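Local coordinates for protein NUDIX hydrolase (Alicyclobacillus acidocaldarius subsp. acidocaldarius, PDB 3QSJ) that probably hydrolyses phosphorus-containing anhydride bonds, as Nudix hydrolases generally do, with help from a divalent metal ion, at residues Cys210-Ala213 and Glu214-Met217; Ala79-Glu82 and Thr83-Ile87; Met185-Arg188 and Ile189-Glu193; Asp18-Lys22 and Asp23-Leu27; Ala67-Asp70 and Asp71-Ala74. All coordinates share one frame; numbering follows the deposited sequence.

Contact 1: residues Cys210-Ala213 and Glu214-Met217; sequences CPNA and EIAM
N212 and I215 meet in a helix N-cap: the side chain of N212, the residue just before helix 213-219, turns back onto the backbone N-H of I215 in the first turn. Followed outward, CB of N212 starts off beside the turn, and chi1 of 58° puts CG between the backbone N and the carbonyl carbon, which swings the amide round toward I215. The oxygen, OD1, then accepts from I215 N at 2.8 Å. With an N-H...O angle of 166° and the donor almost in line with the CG-OD1 bond, this is a straight capping bond. On the other branch, N212 ND2 lies 4.1 Å from I215 CG1, the two side chains crossing at a slant. I215 in turn spreads over the residues that precede the cap. Its CG2 branch touches C210 SG at 3.8 Å and P211 CD at 3.9 Å, the proline ring and the isoleucine crossing at about a right angle. C210 SG also packs on A216 CB at 3.6 Å, and A213 and A216 both touch I16 of strand 7-18. The helical bonds proper begin at once: A216 N reaches N212 O at 3.0 Å, and M217 N bonds to A213 O at 2.9 Å.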
loop_
_atom_site.group_PDB
_atom_site.type_symbol
_atom_site.label_atom_id
_atom_site.label_comp_id
_atom_site.label_asym_id
_atom_site.label_seq_id
_atom_site.Cartn_x
_atom_site.Cartn_y
_atom_site.Cartn_z
ATOM N N CYS A 210 0.031 -7.545 17.373
ATOM C CA CYS A 210 1.417 -7.813 17.080
ATOM C C CYS A 210 2.407 -7.009 17.941
ATOM O O CYS A 210 2.296 -5.803 17.989
ATOM C CB CYS A 210 1.662 -7.576 15.600
ATOM S SG CYS A 210 3.178 -8.338 15.022
ATOM N N PRO A 211 3.420 -7.646 18.572
ATOM C CA PRO A 211 4.349 -6.871 19.420
ATOM C C PRO A 211 5.228 -5.855 18.707
ATOM O O PRO A 211 5.464 -4.782 19.259
ATOM C CB PRO A 211 5.188 -7.937 20.127
ATOM C CG PRO A 211 5.062 -9.157 19.261
ATOM C CD PRO A 211 3.679 -9.100 18.664
ATOM N N ASN A 212 5.731 -6.181 17.496
ATOM C CA ASN A 212 6.647 -5.274 16.794
ATOM C C ASN A 212 6.650 -5.571 15.297
ATOM O O ASN A 212 6.023 -6.548 14.825
ATOM C CB ASN A 212 8.079 -5.317 17.444
ATOM C CG ASN A 212 8.665 -6.704 17.440
ATOM O OD1 ASN A 212 8.658 -7.386 16.414
ATOM N ND2 ASN A 212 9.186 -7.171 18.561
ATOM N N ALA A 213 7.296 -4.687 14.530
ATOM C CA ALA A 213 7.348 -4.790 13.070
ATOM C C ALA A 213 8.077 -6.095 12.601
ATOM O O ALA A 213 7.664 -6.710 11.606
ATOM C CB ALA A 213 8.065 -3.547 12.535
ATOM N N GLU A 214 9.169 -6.515 13.296
ATOM C CA GLU A 214 9.844 -7.777 12.886
ATOM C C GLU A 214 8.902 -8.970 13.031
ATOM O O GLU A 214 8.800 -9.772 12.101
ATOM C CB GLU A 214 11.094 -7.979 13.761
ATOM C CG GLU A 214 11.891 -9.234 13.421
ATOM C CD GLU A 214 13.040 -9.433 14.380
ATOM O OE1 GLU A 214 13.552 -8.414 14.897
ATOM O OE2 GLU A 214 13.379 -10.602 14.673
ATOM N N ILE A 215 8.144 -9.052 14.160
ATOM C CA ILE A 215 7.189 -10.160 14.330
ATOM C C ILE A 215 6.097 -10.067 13.267
ATOM O O ILE A 215 5.691 -11.089 12.732
ATOM C CB ILE A 215 6.656 -10.290 15.792
ATOM C CG1 ILE A 215 7.792 -10.659 16.817
ATOM C CG2 ILE A 215 5.450 -11.207 15.876
ATOM C CD1 ILE A 215 8.589 -11.964 16.494
ATOM N N ALA A 216 5.637 -8.814 12.926
ATOM C CA ALA A 216 4.625 -8.701 11.892
ATOM C C ALA A 216 5.133 -9.225 10.536
ATOM O O ALA A 216 4.398 -9.916 9.815
ATOM C CB ALA A 216 4.176 -7.239 11.752
HETATM N N MSE A 217 6.391 -8.888 10.165
HETATM C CA MSE A 217 6.945 -9.297 8.865
HETATM C C MSE A 217 7.152 -10.829 8.837
HETATM O O MSE A 217 7.265 -11.374 7.738
HETATM C CB MSE A 217 8.278 -8.567 8.577
HETATM C CG MSE A 217 8.075 -7.110 8.207
HETATM SE SE MSE A 217 6.954 -6.954 6.544
HETATM C CE MSE A 217 8.065 -7.799 5.323
#

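Contact 2: residues Ala79-Glu82 and Thr83-Ile87; sequences ALRE and TAEEI. With CA (calcium ion), chain B.
Rotation of CG away from the backbone N in R81 (chi1 173°), followed by a bend at chi3 (50°), carries its guanidinium along the helix until it lies beside E85, whose chain runs extended beyond CG in the same direction. R81 NH1 gives a salt bridge to E85 OE2 at 2.9 Å, with the acceptor in the guanidinium plane but the nitrogen above the plane of the carboxylate. The same NH1 reaches E82 OE2 at 2.9 Å, because E82 folds back at chi2 (-75°). One arginine thus ties two glutamates, and it is itself held by D53 at NE and by A48 O at NH2. That grip probably helps fix the rotation of the E82 carboxylate, whose other oxygen, OE1, binds the calcium ion at 2.4 Å. One turn on, the extended E86 brings OE2 to the calcium at 2.2 Å, and G46 O binds it too. E85 takes part at second hand, its OE1 accepting at 2.9 Å from a water that is a calcium ligand. On the buried flank, T83 OG1 and T83 N approach A79 O from opposite faces of its carbonyl plane, OG1 at 2.8 Å. The sequence and geometry, an Arg-Glu pair followed by a Glu-Glu pair on one helix around a divalent cation, are those of the Nudix box.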
loop_
_atom_site.group_PDB
_atom_site.type_symbol
_atom_site.label_atom_id
_atom_site.label_comp_id
_atom_site.label_asym_id
_atom_site.label_seq_id
_atom_site.Cartn_x
_atom_site.Cartn_y
_atom_site.Cartn_z
ATOM N N ALA A 79 0.742 -2.319 -5.586
ATOM C CA ALA A 79 0.736 -1.700 -4.256
ATOM C C ALA A 79 1.842 -0.650 -4.079
ATOM O O ALA A 79 1.578 0.454 -3.581
ATOM C CB ALA A 79 0.824 -2.779 -3.187
ATOM N N LEU A 80 3.046 -0.981 -4.533
ATOM C CA LEU A 80 4.219 -0.085 -4.429
ATOM C C LEU A 80 3.996 1.140 -5.313
ATOM O O LEU A 80 4.315 2.268 -4.902
ATOM C CB LEU A 80 5.464 -0.857 -4.854
ATOM C CG LEU A 80 5.936 -1.849 -3.785
ATOM C CD1 LEU A 80 6.799 -2.950 -4.428
ATOM C CD2 LEU A 80 6.616 -1.108 -2.621
ATOM N N ARG A 81 3.484 0.939 -6.504
ATOM C CA ARG A 81 3.259 2.073 -7.409
ATOM C C ARG A 81 2.223 3.067 -6.835
ATOM O O ARG A 81 2.425 4.275 -6.920
ATOM C CB ARG A 81 2.781 1.586 -8.805
ATOM C CG ARG A 81 2.357 2.775 -9.747
ATOM C CD ARG A 81 1.837 2.313 -11.134
ATOM N NE ARG A 81 0.804 1.268 -11.004
ATOM C CZ ARG A 81 -0.444 1.465 -10.591
ATOM N NH1 ARG A 81 -0.872 2.701 -10.279
ATOM N NH2 ARG A 81 -1.285 0.435 -10.488
ATOM N N GLU A 82 1.092 2.538 -6.354
ATOM C CA GLU A 82 -0.035 3.325 -5.823
ATOM C C GLU A 82 0.447 4.099 -4.592
ATOM O O GLU A 82 0.111 5.279 -4.420
ATOM C CB GLU A 82 -1.180 2.378 -5.458
ATOM C CG GLU A 82 -1.907 1.824 -6.680
ATOM C CD GLU A 82 -2.840 2.789 -7.408
ATOM O OE1 GLU A 82 -3.307 3.759 -6.765
ATOM O OE2 GLU A 82 -3.192 2.521 -8.582
ATOM N N THR A 83 1.337 3.471 -3.790
ATOM C CA THR A 83 1.902 4.125 -2.623
ATOM C C THR A 83 2.770 5.334 -3.059
ATOM O O THR A 83 2.697 6.402 -2.443
ATOM C CB THR A 83 2.712 3.115 -1.779
ATOM O OG1 THR A 83 1.798 2.090 -1.332
ATOM C CG2 THR A 83 3.345 3.773 -0.563
ATOM N N ALA A 84 3.586 5.165 -4.121
ATOM C CA ALA A 84 4.465 6.255 -4.575
ATOM C C ALA A 84 3.582 7.401 -5.036
ATOM O O ALA A 84 3.854 8.577 -4.740
ATOM C CB ALA A 84 5.353 5.752 -5.726
ATOM N N GLU A 85 2.503 7.068 -5.745
ATOM C CA GLU A 85 1.607 8.118 -6.245
ATOM C C GLU A 85 0.966 8.881 -5.106
ATOM O O GLU A 85 0.819 10.083 -5.198
ATOM C CB GLU A 85 0.468 7.500 -7.084
ATOM C CG GLU A 85 0.952 6.869 -8.381
ATOM C CD GLU A 85 -0.145 6.122 -9.118
ATOM O OE1 GLU A 85 -1.313 6.207 -8.679
ATOM O OE2 GLU A 85 0.161 5.435 -10.117
ATOM N N GLU A 86 0.540 8.164 -4.054
ATOM C CA GLU A 86 -0.248 8.772 -2.989
ATOM C C GLU A 86 0.567 9.523 -1.959
ATOM O O GLU A 86 0.150 10.610 -1.541
ATOM C CB GLU A 86 -1.097 7.648 -2.343
ATOM C CG GLU A 86 -2.210 7.196 -3.260
ATOM C CD GLU A 86 -3.074 6.148 -2.601
ATOM O OE1 GLU A 86 -3.471 6.353 -1.432
ATOM O OE2 GLU A 86 -3.409 5.160 -3.290
ATOM N N ILE A 87 1.713 8.976 -1.562
ATOM C CA ILE A 87 2.501 9.596 -0.481
ATOM C C ILE A 87 3.918 10.014 -0.846
ATOM O O ILE A 87 4.645 10.508 0.032
ATOM C CB ILE A 87 2.420 8.744 0.821
ATOM C CG1 ILE A 87 3.020 7.350 0.574
ATOM C CG2 ILE A 87 0.942 8.650 1.321
ATOM C CD1 ILE A 87 4.281 6.943 1.256
HETATM CA CA CA B . -4.585 4.976 -5.198
HETATM O O HOH W 1 -3.420 5.282 -9.447
HETATM O O HOH W 2 -3.146 6.559 -6.459
HETATM O O HOH W 3 -6.130 4.782 -6.928
#

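Contact 3: residues Met185-Arg188 and Ile189-Glu193; sequences MLTR and IQSGE
L186 packs against the amide end of Q190, one turn further along helix 182-190, the two side chains crossing at a slant: L186 CG is 3.6 Å from Q190 CD, and L186 CD1 is 3.8 Å from Q190 OE1. With CG turned away from the backbone N (chi1 -175°), the leucine also reaches I201 and K205 of helix 198-209. Trimming this leucine to an alanine would probably leave the Q190 amide without its aliphatic support and open a gap against I201. Beside it, CD1 of I189 touches M185 CG at 4.1 Å. T187 O is gripped twice by S191, whose N and OG come from opposite faces of the carbonyl plane, OG at 2.8 Å. The chain then leaves the helix through a Schellman motif at G192 (phi 93°), where a side chain would be jammed against the preceding carbonyl oxygen; G192 N bonds to I189 O at 3.0 Å, and a weak bond joins E193 N to R188 O. That reversal brings E193 back across R188, NE of R188 meeting E193 OE2 at 2.8 Å. This one bond makes the salt bridge, rather than a paired two-bond arrangement, with the guanidinium and carboxylate planes 72° apart. As both residues are exposed, water probably weakens its charge attraction, whereas the apolar side at I189 is buried.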
loop_
_atom_site.group_PDB
_atom_site.type_symbol
_atom_site.label_atom_id
_atom_site.label_comp_id
_atom_site.label_asym_id
_atom_site.label_seq_id
_atom_site.Cartn_x
_atom_site.Cartn_y
_atom_site.Cartn_z
HETATM N N MSE A 185 -6.120 4.592 15.501
HETATM C CA MSE A 185 -6.953 4.560 14.310
HETATM C C MSE A 185 -8.094 3.560 14.444
HETATM O O MSE A 185 -9.244 3.881 14.139
HETATM C CB MSE A 185 -6.103 4.224 13.093
HETATM C CG MSE A 185 -6.853 4.435 11.813
HETATM SE SE MSE A 185 -7.746 6.158 11.738
HETATM C CE MSE A 185 -6.321 7.252 11.528
ATOM N N LEU A 186 -7.793 2.396 14.977
ATOM C CA LEU A 186 -8.798 1.359 15.219
ATOM C C LEU A 186 -9.937 1.873 16.102
ATOM O O LEU A 186 -11.101 1.697 15.755
ATOM C CB LEU A 186 -8.158 0.094 15.860
ATOM C CG LEU A 186 -9.117 -1.109 16.053
ATOM C CD1 LEU A 186 -9.841 -1.493 14.739
ATOM C CD2 LEU A 186 -8.406 -2.284 16.630
ATOM N N THR A 187 -9.599 2.527 17.237
ATOM C CA THR A 187 -10.562 3.047 18.195
ATOM C C THR A 187 -11.447 4.084 17.515
ATOM O O THR A 187 -12.673 4.040 17.671
ATOM C CB THR A 187 -9.812 3.532 19.444
ATOM O OG1 THR A 187 -9.170 2.392 20.029
ATOM C CG2 THR A 187 -10.715 4.212 20.457
ATOM N N ARG A 188 -10.836 4.918 16.641
ATOM C CA ARG A 188 -11.560 5.956 15.917
ATOM C C ARG A 188 -12.555 5.385 14.936
ATOM O O ARG A 188 -13.612 5.973 14.760
ATOM C CB ARG A 188 -10.610 6.937 15.254
ATOM C CG ARG A 188 -9.858 7.747 16.301
ATOM C CD ARG A 188 -9.224 8.958 15.692
ATOM N NE ARG A 188 -10.243 9.936 15.322
ATOM C CZ ARG A 188 -10.032 10.948 14.494
ATOM N NH1 ARG A 188 -8.836 11.123 13.937
ATOM N NH2 ARG A 188 -11.013 11.794 14.210
ATOM N N ILE A 189 -12.239 4.228 14.325
ATOM C CA ILE A 189 -13.169 3.554 13.414
ATOM C C ILE A 189 -14.261 2.863 14.219
ATOM O O ILE A 189 -15.423 3.026 13.890
ATOM C CB ILE A 189 -12.406 2.571 12.523
ATOM C CG1 ILE A 189 -11.408 3.335 11.653
ATOM C CG2 ILE A 189 -13.356 1.736 11.660
ATOM C CD1 ILE A 189 -10.293 2.427 11.036
ATOM N N GLN A 190 -13.880 2.051 15.223
ATOM C CA GLN A 190 -14.832 1.307 16.061
ATOM C C GLN A 190 -15.861 2.223 16.718
ATOM O O GLN A 190 -17.013 1.821 16.904
ATOM C CB GLN A 190 -14.077 0.487 17.131
ATOM C CG GLN A 190 -13.122 -0.563 16.535
ATOM C CD GLN A 190 -12.382 -1.341 17.601
ATOM O OE1 GLN A 190 -12.218 -2.551 17.504
ATOM N NE2 GLN A 190 -11.919 -0.675 18.641
ATOM N N SER A 191 -15.449 3.461 17.042
ATOM C CA SER A 191 -16.296 4.465 17.678
ATOM C C SER A 191 -17.254 5.147 16.702
ATOM O O SER A 191 -18.217 5.772 17.133
ATOM C CB SER A 191 -15.445 5.503 18.408
ATOM O OG SER A 191 -14.672 4.894 19.431
ATOM N N GLY A 192 -16.992 5.020 15.405
ATOM C CA GLY A 192 -17.831 5.609 14.368
ATOM C C GLY A 192 -17.422 6.992 13.896
ATOM O O GLY A 192 -18.114 7.579 13.060
ATOM N N GLU A 193 -16.277 7.502 14.393
ATOM C CA GLU A 193 -15.707 8.808 14.059
ATOM C C GLU A 193 -15.292 8.853 12.581
ATOM O O GLU A 193 -15.529 9.864 11.911
ATOM C CB GLU A 193 -14.460 9.088 14.927
ATOM C CG GLU A 193 -14.640 8.831 16.419
ATOM C CD GLU A 193 -13.624 9.448 17.360
ATOM O OE1 GLU A 193 -13.884 9.436 18.585
ATOM O OE2 GLU A 193 -12.584 9.960 16.882
#

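Contact 4: residues Asp18-Lys22 and Asp23-Leu27; sequences DGANK and DIEVL
E25 extends its carboxylate to G19 and A20 at the closed end of the beta-hairpin formed by strands 7-18 and 24-31. Its CG sits beside the backbone N (chi1 -68°), and the chain beyond runs straight out to the turn. This is the tight part of the contact. E25 CD lies 3.3 Å from G19 CA, at a spot where the CB of any other residue would run into the carboxylate. OE2 accepts from A20 N at 3.0 Å, the donor standing 56° out of the carboxylate plane, while OE1 makes a salt bridge to R17. A water bridges E25 OE2 and A20 O, 2.7 Å from the latter. A leucine in place of this glutamate would probably deprive R17 of its charge partner and leave A20 N without its acceptor. Backbone bonds hold the turn as well: G19 N to D23 O at 2.9 Å and D23 N to A20 O at 3.2 Å. The solvent side is looser. N21 and K22, both exposed and both with positive phi, carry the chain round the bend, and N21 CB comes to 3.9 Å from D23 OD2. Behind the turn, D18 and I24 form an antiparallel non-hydrogen-bonded pair. There D18 OD1 accepts from A213 N at the start of helix 213-219, I24 packs on I16 and C210, and V26 touches V14 and I16 of strand 7-18 and L204 and L207 of helix 198-209.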
loop_
_atom_site.group_PDB
_atom_site.type_symbol
_atom_site.label_atom_id
_atom_site.label_comp_id
_atom_site.label_asym_id
_atom_site.label_seq_id
_atom_site.Cartn_x
_atom_site.Cartn_y
_atom_site.Cartn_z
ATOM N N ASP A 18 8.059 0.516 13.978
ATOM C CA ASP A 18 7.948 0.425 15.430
ATOM C C ASP A 18 7.838 1.860 15.924
ATOM O O ASP A 18 8.682 2.690 15.562
ATOM C CB ASP A 18 9.195 -0.229 16.008
ATOM C CG ASP A 18 9.222 -1.734 15.793
ATOM O OD1 ASP A 18 8.116 -2.384 15.844
ATOM O OD2 ASP A 18 10.318 -2.270 15.589
ATOM N N GLY A 19 6.775 2.160 16.678
ATOM C CA GLY A 19 6.463 3.516 17.107
ATOM C C GLY A 19 6.598 3.771 18.590
ATOM O O GLY A 19 7.208 2.978 19.330
ATOM N N ALA A 20 6.031 4.907 19.011
ATOM C CA ALA A 20 6.003 5.305 20.412
ATOM C C ALA A 20 5.254 4.278 21.271
ATOM O O ALA A 20 4.297 3.638 20.791
ATOM C CB ALA A 20 5.317 6.661 20.539
ATOM N N ASN A 21 5.698 4.113 22.511
ATOM C CA ASN A 21 5.063 3.214 23.494
ATOM C C ASN A 21 5.104 1.759 23.055
ATOM O O ASN A 21 4.212 0.981 23.417
ATOM C CB ASN A 21 3.615 3.670 23.812
ATOM C CG ASN A 21 3.503 5.140 24.134
ATOM O OD1 ASN A 21 2.787 5.895 23.480
ATOM N ND2 ASN A 21 4.269 5.598 25.093
ATOM N N LYS A 22 6.121 1.394 22.225
ATOM C CA LYS A 22 6.278 0.027 21.702
ATOM C C LYS A 22 5.019 -0.465 20.958
ATOM O O LYS A 22 4.661 -1.641 21.050
ATOM C CB LYS A 22 6.742 -0.968 22.805
ATOM C CG LYS A 22 8.138 -0.667 23.358
ATOM C CD LYS A 22 8.543 -1.649 24.451
ATOM C CE LYS A 22 9.992 -1.490 24.855
ATOM N NZ LYS A 22 10.927 -2.016 23.821
ATOM N N ASP A 23 4.305 0.461 20.300
ATOM C CA ASP A 23 3.158 0.131 19.471
ATOM C C ASP A 23 3.556 0.282 18.002
ATOM O O ASP A 23 4.276 1.207 17.674
ATOM C CB ASP A 23 1.960 1.057 19.750
ATOM C CG ASP A 23 1.329 0.904 21.130
ATOM O OD1 ASP A 23 1.360 -0.214 21.672
ATOM O OD2 ASP A 23 0.817 1.907 21.662
ATOM N N ILE A 24 2.991 -0.562 17.117
ATOM C CA ILE A 24 3.245 -0.395 15.687
ATOM C C ILE A 24 2.481 0.834 15.194
ATOM O O ILE A 24 1.303 1.015 15.527
ATOM C CB ILE A 24 2.807 -1.664 14.932
ATOM C CG1 ILE A 24 3.697 -2.848 15.355
ATOM C CG2 ILE A 24 2.867 -1.411 13.412
ATOM C CD1 ILE A 24 3.308 -4.266 14.845
ATOM N N GLU A 25 3.120 1.611 14.316
ATOM C CA GLU A 25 2.505 2.742 13.636
ATOM C C GLU A 25 2.411 2.377 12.179
ATOM O O GLU A 25 3.224 1.596 11.704
ATOM C CB GLU A 25 3.356 4.009 13.805
ATOM C CG GLU A 25 3.299 4.422 15.256
ATOM C CD GLU A 25 4.226 5.521 15.695
ATOM O OE1 GLU A 25 4.988 6.046 14.843
ATOM O OE2 GLU A 25 4.159 5.878 16.901
ATOM N N VAL A 26 1.471 2.998 11.449
ATOM C CA VAL A 26 1.176 2.616 10.049
ATOM C C VAL A 26 0.812 3.864 9.256
ATOM O O VAL A 26 0.271 4.802 9.853
ATOM C CB VAL A 26 0.031 1.550 10.055
ATOM C CG1 VAL A 26 -1.274 2.071 10.720
ATOM C CG2 VAL A 26 -0.223 0.990 8.653
ATOM N N LEU A 27 1.060 3.876 7.926
ATOM C CA LEU A 27 0.717 5.010 7.102
ATOM C C LEU A 27 -0.725 4.832 6.645
ATOM O O LEU A 27 -1.100 3.809 6.017
ATOM C CB LEU A 27 1.627 5.088 5.862
ATOM C CG LEU A 27 2.999 5.695 6.066
ATOM C CD1 LEU A 27 3.793 5.594 4.773
ATOM C CD2 LEU A 27 2.873 7.204 6.455
HETATM O O HOH W 4 2.710 4.654 18.789
#

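Contact 5: residues Ala67-Asp70 and Asp71-Ala74; sequences AEDD and DDPA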
loop_
_atom_site.group_PDB
_atom_site.type_symbol
_atom_site.label_atom_id
_atom_site.label_comp_id
_atom_site.label_asym_id
_atom_site.label_seq_id
_atom_site.Cartn_x
_atom_site.Cartn_y
_atom_site.Cartn_z
ATOM N N ALA A 67 4.055 -15.231 -0.891
ATOM C CA ALA A 67 3.420 -15.259 -2.215
ATOM C C ALA A 67 2.859 -16.667 -2.388
ATOM O O ALA A 67 3.509 -17.618 -1.977
ATOM C CB ALA A 67 4.434 -14.974 -3.314
ATOM N N GLU A 68 1.639 -16.797 -2.939
ATOM C CA GLU A 68 1.010 -18.108 -3.152
ATOM C C GLU A 68 0.519 -18.163 -4.607
ATOM O O GLU A 68 0.206 -19.239 -5.071
ATOM C CB GLU A 68 -0.275 -18.249 -2.316
ATOM C CG GLU A 68 -0.187 -18.078 -0.809
ATOM C CD GLU A 68 -1.553 -18.182 -0.148
ATOM O OE1 GLU A 68 -2.485 -18.757 -0.755
ATOM O OE2 GLU A 68 -1.676 -17.736 1.014
ATOM N N ASP A 69 0.389 -17.028 -5.300
ATOM C CA ASP A 69 -0.175 -17.059 -6.649
ATOM C C ASP A 69 0.702 -16.372 -7.685
ATOM O O ASP A 69 1.520 -15.512 -7.341
ATOM C CB ASP A 69 -1.566 -16.390 -6.580
ATOM C CG ASP A 69 -2.588 -17.116 -5.737
ATOM O OD1 ASP A 69 -2.884 -18.281 -6.039
ATOM O OD2 ASP A 69 -3.134 -16.509 -4.823
ATOM N N ASP A 70 0.530 -16.750 -8.976
ATOM C CA ASP A 70 1.399 -16.191 -10.012
ATOM C C ASP A 70 1.290 -14.716 -10.193
ATOM O O ASP A 70 2.248 -14.086 -10.676
ATOM C CB ASP A 70 1.246 -16.930 -11.341
ATOM C CG ASP A 70 1.737 -18.388 -11.278
ATOM O OD1 ASP A 70 2.678 -18.675 -10.484
ATOM O OD2 ASP A 70 1.199 -19.220 -12.023
ATOM N N ASP A 71 0.134 -14.137 -9.775
ATOM C CA ASP A 71 -0.058 -12.690 -9.881
ATOM C C ASP A 71 0.406 -11.884 -8.643
ATOM O O ASP A 71 0.357 -10.669 -8.666
ATOM C CB ASP A 71 -1.519 -12.391 -10.244
ATOM C CG ASP A 71 -2.538 -12.869 -9.223
ATOM O OD1 ASP A 71 -2.165 -13.691 -8.338
ATOM O OD2 ASP A 71 -3.694 -12.369 -9.260
ATOM N N ASP A 72 0.931 -12.546 -7.605
ATOM C CA ASP A 72 1.415 -11.830 -6.408
ATOM C C ASP A 72 2.529 -10.843 -6.729
ATOM O O ASP A 72 2.469 -9.710 -6.258
ATOM C CB ASP A 72 1.810 -12.808 -5.283
ATOM C CG ASP A 72 0.600 -13.222 -4.474
ATOM O OD1 ASP A 72 -0.333 -12.357 -4.279
ATOM O OD2 ASP A 72 0.561 -14.399 -4.022
ATOM N N PRO A 73 3.525 -11.180 -7.589
ATOM C CA PRO A 73 4.584 -10.177 -7.892
ATOM C C PRO A 73 3.985 -8.963 -8.574
ATOM O O PRO A 73 4.318 -7.861 -8.173
ATOM C CB PRO A 73 5.536 -10.922 -8.851
ATOM C CG PRO A 73 5.420 -12.400 -8.367
ATOM C CD PRO A 73 3.888 -12.526 -8.121
ATOM N N ALA A 74 3.116 -9.140 -9.578
ATOM C CA ALA A 74 2.515 -7.962 -10.243
ATOM C C ALA A 74 1.705 -7.144 -9.252
ATOM O O ALA A 74 1.784 -5.924 -9.283
ATOM C CB ALA A 74 1.606 -8.379 -11.400
HETATM O O HOH W 5 2.890 -11.534 -11.412
#
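D72 bonds back to E68 and D69 around a type I beta turn, D69 to D72, that leads into helix 72-87. Among the hydrogen bonds, the turn's own is D72 N to D69 O at 3.0 Å, nearly straight at the hydrogen (165°). The side chain of D72 adds two more through one oxygen. Its OD2 takes E68 N at 2.8 Å, almost in line with the CG-OD2 bond, and D69 N at 2.9 Å from 42° out of the carboxylate plane; two successive backbone N-H groups thus converge on one atom and hold the carboxylate in place. The electrostatic part is dense. D69 OD2 and D72 OD2 are 4.3 Å apart, a like-charge approach that R138 probably relieves, since its NH1 makes a salt bridge to both. R155 likewise pairs with D71 OD2 and D72 OD1, so the acidic turn faces arginines of strands 137-143 and 151-160. Packing adds a few contacts. A67 CB rests on D72 CB at 3.9 Å, and D71, its CG between the backbone N and the carbonyl carbon (chi1 61°), brings OD1 to 3.3 Å from D69 CB. At the helix entrance, one water donates to D70 O at 2.7 Å and accepts from A74 N at 3.0 Å.

How the contacts relate
Contacts 2 and 5 share helix 72-87, with contact 5 at its N-terminal entry and contact 2 in its metal-binding last turns, their centres about 18 Å apart. Contact 2 alone holds calcium ligands; the others lie away from the site. Contact 4 touches contact 2 at L27 CD1 and I87 CD1, 3.8 Å apart, although the centres are about 21 Å apart. Contacts 1 and 4 join directly: besides the bond of A213 N to D18 OD1 (2.8 Å), I24 CD1 packs 3.5 Å from N212 O. Contact 3 is peripheral, its nearest atoms about 6 Å from contact 4, and it sits across the chain's centre from contact 5, about 32 Å between centres.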